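Long-range contacts in phenylalanine--tRNA ligase beta subunit (Bacteroides fragilis, PDB 3IG2), which forms, as the beta subunit with alpha, the tetrameric magnesium-dependent enzyme that charges tRNA(Phe) with phenylalanine using ATP, its core domain being the part described here: residues B[61-65]-B[88-94]; B[70-74]-B[196-202]; B[133-137]-B[169-173]; B[182-188]-B[202-208]. One frame throughout, in Å; residues are numbered along the deposited sequence. Where two conformers were deposited one is given.

In the fold
From the N terminus, the chain first closes a loop at contact 1, where the loop leading into helix 66-75 meets strand 85-95 after only 22 intervening residues. That helix, in turn, is held by contact 2 against the turn entering strand 200-207, so contacts 1 and 2 cross, and 121 residues lie between the two sides of the second. Contact 3 is nested inside this long loop and sets the start of helix 134-150 on strand 171-175. Contact 4 then pairs strands 181-188 and 200-207, crossing contact 2 and sharing Val202 with it. Contacts 3 and 4 adjoin through neighbouring strands, and Tyr204 of contact 4 touches Thr64 and Leu65 of contact 1. All four reach the same mixed sheet.

Contact 1: residues B[61-65]-B[88-94]; sequences MRQTL and EFGNCYH
This buried loop-to-strand contact lays residues 61-65, the end of strand 60-61 and the irregular link to helix 66-75, against strand 85-95 of the mixed sheet. Their end-to-end directions differ by 136°, and the nearest CA atoms are those of Gln63 and Cys92, 5.0 Å apart. Arg62 is extended; the chain bends at Gln63. One backbone hydrogen bond joins the segments, Tyr93 N to Arg62 O (2.8 Å). Water 1 bridges Met61 O and Tyr93 O, while Met61 CB packs on Tyr93 CD2 at 3.8 Å. Arg62 (chi1 p, then two t angles) runs along the strand. Its NE and NH2 both donate to Asn91 O (2.8 and 3.1 Å), and NH1 forms a salt bridge with Glu88 OE2 (3.2 Å), which also accepts from Asn27 N. Gly90 CA lies 3.5 Å from Arg62 NH2, where a CB would clash. Leu65 CD2 meets Cys92 SG at 3.9 Å, and Thr64 OG1 caps Leu66 N. The buried arginine's charge is thus met by a carboxylate and a backbone carbonyl.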
# COMPACT_ATOMS: atom_id res chain seq x y z
N MSE B 61 -32.86 21.68 -10.68
CA MSE B 61 -32.07 20.46 -10.79
C MSE B 61 -30.66 20.83 -11.16
O MSE B 61 -30.45 21.72 -11.99
CB MSE B 61 -32.67 19.54 -11.87
CG MSE B 61 -34.15 19.18 -11.59
SE MSE B 61 -34.44 18.44 -9.81
CE MSE B 61 -33.63 16.66 -10.03
N ARG B 62 -29.67 20.11 -10.61
CA ARG B 62 -28.27 20.50 -10.80
C ARG B 62 -27.83 20.42 -12.26
O ARG B 62 -28.24 19.53 -13.02
CB ARG B 62 -27.34 19.65 -9.93
CG ARG B 62 -27.43 18.15 -10.23
CD ARG B 62 -26.46 17.33 -9.33
NE ARG B 62 -26.63 15.91 -9.61
CZ ARG B 62 -26.34 14.91 -8.78
NH1 ARG B 62 -25.85 15.16 -7.57
NH2 ARG B 62 -26.55 13.66 -9.17
N GLN B 63 -27.00 21.38 -12.65
CA GLN B 63 -26.39 21.40 -13.97
C GLN B 63 -25.00 20.78 -13.92
O GLN B 63 -24.51 20.31 -14.93
CB GLN B 63 -26.27 22.84 -14.46
CG GLN B 63 -26.57 23.00 -15.91
CD GLN B 63 -26.46 24.45 -16.40
OE1 GLN B 63 -26.90 25.42 -15.73
NE2 GLN B 63 -25.90 24.60 -17.58
N THR B 64 -24.37 20.85 -12.74
CA THR B 64 -23.03 20.30 -12.55
C THR B 64 -23.00 19.55 -11.22
O THR B 64 -23.71 19.93 -10.27
CB THR B 64 -21.93 21.43 -12.55
OG1 THR B 64 -20.63 20.86 -12.31
CG2 THR B 64 -22.20 22.52 -11.49
N LEU B 65 -22.14 18.55 -11.14
CA LEU B 65 -21.83 17.92 -9.86
C LEU B 65 -21.01 18.77 -8.90
O LEU B 65 -20.99 18.52 -7.68
CB LEU B 65 -21.08 16.61 -10.07
CG LEU B 65 -21.85 15.50 -10.83
CD1 LEU B 65 -21.02 14.26 -10.81
CD2 LEU B 65 -23.18 15.26 -10.18
N GLU B 88 -18.25 10.88 -7.23
CA GLU B 88 -19.69 10.73 -7.31
C GLU B 88 -20.08 10.44 -8.73
O GLU B 88 -19.60 11.10 -9.63
CB GLU B 88 -20.39 11.98 -6.77
CG GLU B 88 -21.92 11.95 -6.96
CD GLU B 88 -22.61 13.12 -6.31
OE1 GLU B 88 -21.89 14.09 -5.93
OE2 GLU B 88 -23.86 13.07 -6.15
N PHE B 89 -20.92 9.42 -8.91
CA PHE B 89 -21.64 9.23 -10.16
C PHE B 89 -23.03 9.84 -10.02
O PHE B 89 -23.73 9.59 -9.03
CB PHE B 89 -21.81 7.76 -10.46
CG PHE B 89 -20.57 7.07 -10.89
CD1 PHE B 89 -20.23 7.01 -12.21
CD2 PHE B 89 -19.75 6.46 -9.95
CE1 PHE B 89 -19.07 6.38 -12.63
CE2 PHE B 89 -18.58 5.80 -10.34
CZ PHE B 89 -18.24 5.77 -11.70
N GLY B 90 -23.45 10.62 -11.01
CA GLY B 90 -24.78 11.19 -10.94
C GLY B 90 -25.24 11.85 -12.23
O GLY B 90 -24.42 12.21 -13.08
N ASN B 91 -26.55 11.98 -12.37
CA ASN B 91 -27.12 12.74 -13.47
C ASN B 91 -27.06 14.22 -13.19
O ASN B 91 -27.25 14.64 -12.03
CB ASN B 91 -28.57 12.36 -13.70
CG ASN B 91 -28.74 10.95 -14.29
OD1 ASN B 91 -29.46 10.14 -13.73
ND2 ASN B 91 -28.08 10.66 -15.39
N CYS B 92 -26.83 14.99 -14.26
CA CYS B 92 -27.05 16.43 -14.30
C CYS B 92 -28.09 16.72 -15.36
O CYS B 92 -28.39 15.87 -16.17
CB CYS B 92 -25.75 17.18 -14.62
SG CYS B 92 -24.59 17.04 -13.29
N TYR B 93 -28.64 17.92 -15.33
CA TYR B 93 -29.79 18.29 -16.10
C TYR B 93 -29.57 19.66 -16.77
O TYR B 93 -28.91 20.53 -16.21
CB TYR B 93 -31.03 18.33 -15.19
CG TYR B 93 -31.26 16.99 -14.52
CD1 TYR B 93 -32.01 16.00 -15.14
CD2 TYR B 93 -30.66 16.70 -13.30
CE1 TYR B 93 -32.19 14.75 -14.56
CE2 TYR B 93 -30.84 15.45 -12.69
CZ TYR B 93 -31.61 14.48 -13.33
OH TYR B 93 -31.80 13.24 -12.77
N HIS B 94 -30.15 19.82 -17.95
CA HIS B 94 -29.91 20.94 -18.84
C HIS B 94 -31.21 21.36 -19.50
O HIS B 94 -32.05 20.53 -19.88
CB HIS B 94 -28.85 20.54 -19.88
CG HIS B 94 -28.54 21.61 -20.90
ND1 HIS B 94 -27.48 22.49 -20.76
CD2 HIS B 94 -29.11 21.90 -22.09
CE1 HIS B 94 -27.43 23.29 -21.82
NE2 HIS B 94 -28.42 22.96 -22.64
O HOH W 1 -30.11 22.39 -14.52
O HOH W 2 -25.21 11.38 -7.66
O HOH W 3 -22.45 16.73 -6.34

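Contact 2: residues B[70-74]-B[196-202]; sequences LESIA and FDVDNEV
Helix 66-75 presents one side, residues Leu70, Ile73 and Ala74, to the chain that leaves helix 190-195 and enters strand 200-207. CA atoms come within 6.4 Å at Leu70 and Phe196 and 5.3 Å at Ala74 and Val198. Leu70 (chi1 m, chi2 t) is the main knob: its CD1 sits over one face of the Phe196 ring, 4.0 Å from the centroid in a CH-pi contact, while its CD2 reaches Val202 CG1 at 4.2 Å. Glu71 CG borders the edge of that ring, 3.9 Å from Phe196 CE1. Val198 (chi1 t) enters the hollow between Leu70, Ile73 and Ala74, with CG2 3.6 Å from Leu70 O and CG1 3.7 Å from Ile73 CG2. Ile73 CD1 closes on Val202 CG1 (3.9 Å), and the small Ala74 lets its CB approach Phe196 O to 3.5 Å. Asp197, with positive phi, is the C-prime residue of the Schellman motif ending helix 190-195; Phe196 and Val198, flanking it in sequence, pack on helix 66-75 in this helix-on-sheet layer of the synthetase-like core.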
# COMPACT_ATOMS: atom_id res chain seq x y z
N LEU B 70 -18.43 20.40 -3.21
CA LEU B 70 -17.85 21.46 -2.38
C LEU B 70 -18.58 21.54 -1.05
O LEU B 70 -17.94 21.74 -0.04
CB LEU B 70 -17.85 22.82 -3.08
CG LEU B 70 -16.99 22.99 -4.33
CD1 LEU B 70 -17.16 24.38 -4.88
CD2 LEU B 70 -15.51 22.68 -4.09
N GLU B 71 -19.90 21.38 -1.06
CA GLU B 71 -20.68 21.26 0.18
C GLU B 71 -20.19 20.08 1.05
O GLU B 71 -20.01 20.23 2.26
CB GLU B 71 -22.16 21.08 -0.11
CG GLU B 71 -22.86 22.29 -0.72
CD GLU B 71 -24.23 21.92 -1.30
OE1 GLU B 71 -24.55 20.72 -1.33
OE2 GLU B 71 -25.00 22.82 -1.71
N SER B 72 -19.97 18.93 0.41
CA SER B 72 -19.49 17.72 1.10
C SER B 72 -18.12 17.94 1.73
O SER B 72 -17.87 17.50 2.84
CB SER B 72 -19.42 16.52 0.14
OG SER B 72 -20.69 16.16 -0.36
N ILE B 73 -17.22 18.62 1.01
CA ILE B 73 -15.87 18.91 1.53
C ILE B 73 -15.99 19.81 2.76
O ILE B 73 -15.38 19.54 3.80
CB ILE B 73 -14.93 19.54 0.46
CG1 ILE B 73 -14.41 18.47 -0.50
CG2 ILE B 73 -13.75 20.22 1.14
CD1 ILE B 73 -13.92 19.02 -1.83
N ALA B 74 -16.81 20.86 2.63
CA ALA B 74 -17.16 21.74 3.74
C ALA B 74 -17.67 20.98 4.98
O ALA B 74 -17.18 21.23 6.09
CB ALA B 74 -18.16 22.80 3.29
N PHE B 196 -17.81 28.68 -0.70
CA PHE B 196 -18.31 27.43 -0.11
C PHE B 196 -17.78 27.06 1.28
O PHE B 196 -18.09 25.99 1.79
CB PHE B 196 -18.13 26.25 -1.08
CG PHE B 196 -19.23 26.15 -2.10
CD1 PHE B 196 -20.33 25.33 -1.86
CD2 PHE B 196 -19.19 26.91 -3.25
CE1 PHE B 196 -21.36 25.25 -2.78
CE2 PHE B 196 -20.22 26.86 -4.18
CZ PHE B 196 -21.30 26.03 -3.95
N ASP B 197 -17.01 27.96 1.89
CA ASP B 197 -16.42 27.71 3.22
C ASP B 197 -15.43 26.55 3.19
O ASP B 197 -15.35 25.77 4.14
CB ASP B 197 -17.50 27.39 4.27
CG ASP B 197 -18.38 28.57 4.60
OD1 ASP B 197 -18.03 29.71 4.24
OD2 ASP B 197 -19.43 28.33 5.25
N VAL B 198 -14.68 26.43 2.10
CA VAL B 198 -13.70 25.37 1.96
C VAL B 198 -12.34 26.02 2.15
O VAL B 198 -12.00 26.94 1.40
CB VAL B 198 -13.83 24.70 0.58
CG1 VAL B 198 -12.75 23.65 0.39
CG2 VAL B 198 -15.25 24.08 0.43
N ASP B 199 -11.56 25.54 3.12
CA ASP B 199 -10.30 26.27 3.37
C ASP B 199 -9.05 25.53 2.91
O ASP B 199 -7.94 25.96 3.18
CB ASP B 199 -10.18 26.71 4.86
CG ASP B 199 -9.50 28.09 5.04
OD1 ASP B 199 -10.23 29.11 5.13
OD2 ASP B 199 -8.25 28.16 5.11
N ASN B 200 -9.25 24.50 2.10
CA ASN B 200 -8.16 23.80 1.42
C ASN B 200 -8.34 23.92 -0.07
O ASN B 200 -9.46 24.12 -0.56
CB ASN B 200 -8.10 22.31 1.82
CG ASN B 200 -7.66 22.11 3.27
OD1 ASN B 200 -6.49 21.80 3.56
ND2 ASN B 200 -8.59 22.28 4.19
N GLU B 201 -7.26 23.82 -0.81
CA GLU B 201 -7.39 23.77 -2.26
C GLU B 201 -8.11 22.51 -2.70
O GLU B 201 -8.01 21.47 -2.02
CB GLU B 201 -6.02 23.82 -2.92
CG GLU B 201 -5.27 25.10 -2.62
CD GLU B 201 -4.00 25.20 -3.42
OE1 GLU B 201 -3.70 24.25 -4.18
OE2 GLU B 201 -3.30 26.23 -3.29
N VAL B 202 -8.82 22.61 -3.83
CA VAL B 202 -9.63 21.51 -4.36
C VAL B 202 -9.30 21.29 -5.82
O VAL B 202 -9.30 22.23 -6.62
CB VAL B 202 -11.16 21.77 -4.21
CG1 VAL B 202 -12.00 20.55 -4.82
CG2 VAL B 202 -11.52 21.94 -2.77

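Contact 3: residues B[133-137]-B[169-173]; sequences ENTSV and STALT
Two kinds of interaction join residues 133-137, at the start of helix 134-150, to residues 169-173, where the chain turns a corner at 169 and 170 and runs into strand 171-175. Both are modest, burying 239 Å² in all, and the backbones stay well apart: the nearest CA atoms are 7.1 Å from Glu133 to Thr170 and 7.0 Å from Val137 to Ala171. The polar part centres on one carboxylate oxygen. Glu133 (chi1 m, chi2 t) reaches across so that its OE1 accepts from Ser169 OG at 2.7 Å and from Thr170 OG1 at 3.0 Å; Ser169 holds chi1 p and Thr170 chi1 m. The apolar part lies one helical turn on, with Val137 N hydrogen-bonded to Glu133 O at 3.1 Å. Val137 (chi1 t) points toward the strand, placing CG1 4.0 Å from Leu172 CD1 and CG2 4.2 Å from Thr170 CG2. Leu172 (chi1 m, chi2 t) points to the same side as Thr170, toward the helix. Helix 134-150 thereby begins packed on the sheet, with Glu133 and Val137 also touching Val187 of the adjoining strand 181-188, while Leu172 reaches Val160 and Asn162 of strand 159-163.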
# COMPACT_ATOMS: atom_id res chain seq x y z
N GLU B 133 0.18 25.35 -8.84
CA GLU B 133 -1.04 24.77 -9.40
C GLU B 133 -0.75 23.78 -10.53
O GLU B 133 -1.56 22.89 -10.80
CB GLU B 133 -2.00 25.86 -9.89
CG GLU B 133 -2.61 26.67 -8.76
CD GLU B 133 -3.72 27.60 -9.21
OE1 GLU B 133 -4.36 27.35 -10.26
OE2 GLU B 133 -3.97 28.58 -8.48
N ASN B 134 0.40 23.96 -11.19
CA ASN B 134 0.89 23.06 -12.23
C ASN B 134 1.05 21.62 -11.72
O ASN B 134 0.53 20.67 -12.33
CB ASN B 134 2.22 23.57 -12.82
N THR B 135 1.73 21.47 -10.59
CA THR B 135 1.94 20.15 -10.02
C THR B 135 0.63 19.52 -9.50
O THR B 135 0.49 18.30 -9.49
CB THR B 135 3.09 20.12 -8.96
OG1 THR B 135 3.16 18.81 -8.36
CG2 THR B 135 2.87 21.14 -7.88
N SER B 136 -0.34 20.36 -9.12
CA SER B 136 -1.66 19.86 -8.71
C SER B 136 -2.48 19.25 -9.87
O SER B 136 -3.13 18.21 -9.69
CB SER B 136 -2.47 20.96 -8.01
OG SER B 136 -1.68 21.64 -7.05
N VAL B 137 -2.45 19.91 -11.04
CA VAL B 137 -3.17 19.40 -12.23
C VAL B 137 -2.55 18.03 -12.70
O VAL B 137 -3.26 17.15 -13.20
CB VAL B 137 -3.21 20.45 -13.39
CG1 VAL B 137 -3.94 19.92 -14.60
CG2 VAL B 137 -3.86 21.75 -12.91
N SER B 169 -9.05 27.92 -11.95
CA SER B 169 -7.97 28.90 -12.21
C SER B 169 -7.10 28.34 -13.32
O SER B 169 -6.73 29.06 -14.25
CB SER B 169 -7.16 29.19 -10.96
OG SER B 169 -6.98 28.01 -10.20
N THR B 170 -6.80 27.04 -13.23
CA THR B 170 -5.98 26.31 -14.21
C THR B 170 -6.64 24.95 -14.48
O THR B 170 -6.99 24.22 -13.54
CB THR B 170 -4.55 26.10 -13.68
OG1 THR B 170 -4.01 27.36 -13.26
CG2 THR B 170 -3.64 25.49 -14.73
N ALA B 171 -6.80 24.59 -15.76
CA ALA B 171 -7.50 23.36 -16.11
C ALA B 171 -7.11 22.79 -17.45
O ALA B 171 -6.60 23.50 -18.30
CB ALA B 171 -9.00 23.60 -16.10
N LEU B 172 -7.40 21.51 -17.63
CA LEU B 172 -7.26 20.84 -18.92
C LEU B 172 -8.59 20.29 -19.37
O LEU B 172 -9.38 19.81 -18.55
CB LEU B 172 -6.24 19.70 -18.84
CG LEU B 172 -4.78 20.09 -18.62
CD1 LEU B 172 -3.89 18.86 -18.45
CD2 LEU B 172 -4.28 20.98 -19.76
N THR B 173 -8.83 20.35 -20.67
CA THR B 173 -9.99 19.66 -21.26
C THR B 173 -9.50 18.48 -22.07
O THR B 173 -8.42 18.54 -22.67
CB THR B 173 -10.81 20.57 -22.18
OG1 THR B 173 -9.97 21.03 -23.25
CG2 THR B 173 -11.33 21.77 -21.40

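Contact 4: residues B[182-188]-B[202-208]; sequences LATFGVV and VYYADLN
On one face of this strand pair, Phe185 CB meets Ala205 CB at 3.5 Å, flanked by Ala183 CB to Leu207 CG (3.9 Å) and Val187 CG2 to Tyr203 CD2 (4.0 Å). Phe185 (chi1 p) swings its ring away from its partner strand. Helix 134-150 packs on this face, Leu140 on Tyr203 and Ile147 on Leu207. On the other face, that of Tyr204, Val188 CG2 approaches Val202 CG1 at 4.0 Å and Tyr204 CB at 3.8 Å. The strands are antiparallel, 174° between directions and 4.6 Å between axes, central in the mixed sheet of the class II synthetase-like core. Ala183-Leu207, Phe185-Ala205 and Val187-Tyr203 are non-hydrogen-bonded pairs. Thr184-Asp206 and Gly186-Tyr204 are hydrogen-bonded pairs: Thr184 N to Asp206 O 2.9 Å, Asp206 N to Thr184 O 2.7 Å; Gly186 N to Tyr204 O 3.0 Å, Tyr204 N to Gly186 O 2.9 Å. One further hydrogen bond lies at each end, Val188 N to Val202 O (3.0 Å) and Asn208 N to Leu182 O (2.8 Å). Leu182 and Ala183 form a classic beta bulge opposite Val174. Water 5 bridges Val188 O and Val202 N, and water 4 links Asp206 O to Asn208 ND2, while Asp206 OD1 hydrogen-bonds His114 ND1.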
# COMPACT_ATOMS: atom_id res chain seq x y z
N LEU B 182 -14.93 15.11 -23.25
CA LEU B 182 -14.98 13.85 -22.52
C LEU B 182 -14.68 14.04 -21.04
O LEU B 182 -15.20 13.31 -20.21
CB LEU B 182 -13.98 12.86 -23.09
CG LEU B 182 -14.11 12.46 -24.56
CD1 LEU B 182 -12.94 11.59 -24.95
CD2 LEU B 182 -15.43 11.75 -24.90
N ALA B 183 -13.83 15.03 -20.74
CA ALA B 183 -13.43 15.30 -19.38
C ALA B 183 -12.90 16.72 -19.27
O ALA B 183 -12.42 17.32 -20.24
CB ALA B 183 -12.37 14.30 -18.91
N THR B 184 -13.02 17.26 -18.07
CA THR B 184 -12.46 18.54 -17.71
C THR B 184 -11.91 18.38 -16.28
O THR B 184 -12.57 17.79 -15.43
CB THR B 184 -13.57 19.61 -17.72
OG1 THR B 184 -14.12 19.76 -19.04
CG2 THR B 184 -13.04 20.92 -17.25
N PHE B 185 -10.71 18.89 -16.02
CA PHE B 185 -10.17 18.75 -14.66
C PHE B 185 -9.13 19.81 -14.39
O PHE B 185 -8.40 20.19 -15.29
CB PHE B 185 -9.57 17.35 -14.40
CG PHE B 185 -8.46 16.98 -15.35
CD1 PHE B 185 -7.13 17.26 -15.04
CD2 PHE B 185 -8.74 16.32 -16.54
CE1 PHE B 185 -6.11 16.92 -15.90
CE2 PHE B 185 -7.72 15.98 -17.41
CZ PHE B 185 -6.41 16.28 -17.09
N GLY B 186 -9.07 20.27 -13.15
CA GLY B 186 -8.14 21.31 -12.76
C GLY B 186 -8.32 21.82 -11.34
O GLY B 186 -8.95 21.18 -10.52
N VAL B 187 -7.74 23.00 -11.08
CA VAL B 187 -7.69 23.61 -9.76
C VAL B 187 -8.89 24.53 -9.66
O VAL B 187 -9.07 25.39 -10.52
CB VAL B 187 -6.40 24.45 -9.61
CG1 VAL B 187 -6.36 25.20 -8.28
CG2 VAL B 187 -5.15 23.55 -9.78
N VAL B 188 -9.71 24.35 -8.63
CA VAL B 188 -10.89 25.17 -8.43
C VAL B 188 -10.47 26.58 -8.03
O VAL B 188 -9.54 26.73 -7.26
CB VAL B 188 -11.86 24.55 -7.36
CG1 VAL B 188 -13.02 25.49 -6.99
CG2 VAL B 188 -12.38 23.21 -7.83
N VAL B 202 -8.82 22.61 -3.83
CA VAL B 202 -9.63 21.51 -4.36
C VAL B 202 -9.30 21.29 -5.82
O VAL B 202 -9.30 22.23 -6.62
CB VAL B 202 -11.16 21.77 -4.21
CG1 VAL B 202 -12.00 20.55 -4.82
CG2 VAL B 202 -11.52 21.94 -2.77
N TYR B 203 -9.00 20.05 -6.16
CA TYR B 203 -8.73 19.68 -7.55
C TYR B 203 -9.91 18.83 -7.93
O TYR B 203 -10.28 17.92 -7.19
CB TYR B 203 -7.39 18.93 -7.66
CG TYR B 203 -6.37 19.61 -6.80
CD1 TYR B 203 -5.71 18.93 -5.78
CD2 TYR B 203 -6.13 20.98 -6.94
CE1 TYR B 203 -4.82 19.58 -4.96
CE2 TYR B 203 -5.23 21.64 -6.12
CZ TYR B 203 -4.59 20.93 -5.14
OH TYR B 203 -3.72 21.60 -4.33
N TYR B 204 -10.54 19.20 -9.04
CA TYR B 204 -11.84 18.67 -9.42
C TYR B 204 -11.80 18.18 -10.84
O TYR B 204 -11.27 18.87 -11.72
CB TYR B 204 -12.91 19.79 -9.28
CG TYR B 204 -14.24 19.46 -9.88
CD1 TYR B 204 -15.05 18.46 -9.33
CD2 TYR B 204 -14.71 20.15 -11.00
CE1 TYR B 204 -16.26 18.16 -9.88
CE2 TYR B 204 -15.94 19.85 -11.56
CZ TYR B 204 -16.71 18.84 -11.01
OH TYR B 204 -17.95 18.55 -11.54
N ALA B 205 -12.39 17.02 -11.07
CA ALA B 205 -12.53 16.46 -12.44
C ALA B 205 -13.99 16.16 -12.73
O ALA B 205 -14.71 15.66 -11.86
CB ALA B 205 -11.65 15.18 -12.61
N ASP B 206 -14.42 16.46 -13.95
CA ASP B 206 -15.77 16.10 -14.38
C ASP B 206 -15.58 15.26 -15.64
O ASP B 206 -15.11 15.75 -16.66
CB ASP B 206 -16.58 17.36 -14.66
CG ASP B 206 -17.96 17.10 -15.30
OD1 ASP B 206 -18.38 15.96 -15.54
OD2 ASP B 206 -18.66 18.08 -15.58
N LEU B 207 -15.93 13.99 -15.57
CA LEU B 207 -15.86 13.13 -16.76
C LEU B 207 -17.27 12.90 -17.25
O LEU B 207 -18.17 12.53 -16.47
CB LEU B 207 -15.20 11.80 -16.45
CG LEU B 207 -13.69 11.74 -16.25
CD1 LEU B 207 -13.21 12.64 -15.11
CD2 LEU B 207 -13.25 10.29 -16.05
N ASN B 208 -17.46 13.12 -18.55
CA ASN B 208 -18.74 12.91 -19.22
C ASN B 208 -18.87 11.44 -19.57
O ASN B 208 -18.54 11.00 -20.68
CB ASN B 208 -18.86 13.85 -20.44
CG ASN B 208 -18.52 15.30 -20.09
OD1 ASN B 208 -19.36 16.06 -19.58
ND2 ASN B 208 -17.28 15.70 -20.36
O HOH W 4 -16.35 17.42 -18.65
O HOH W 5 -8.19 25.09 -5.43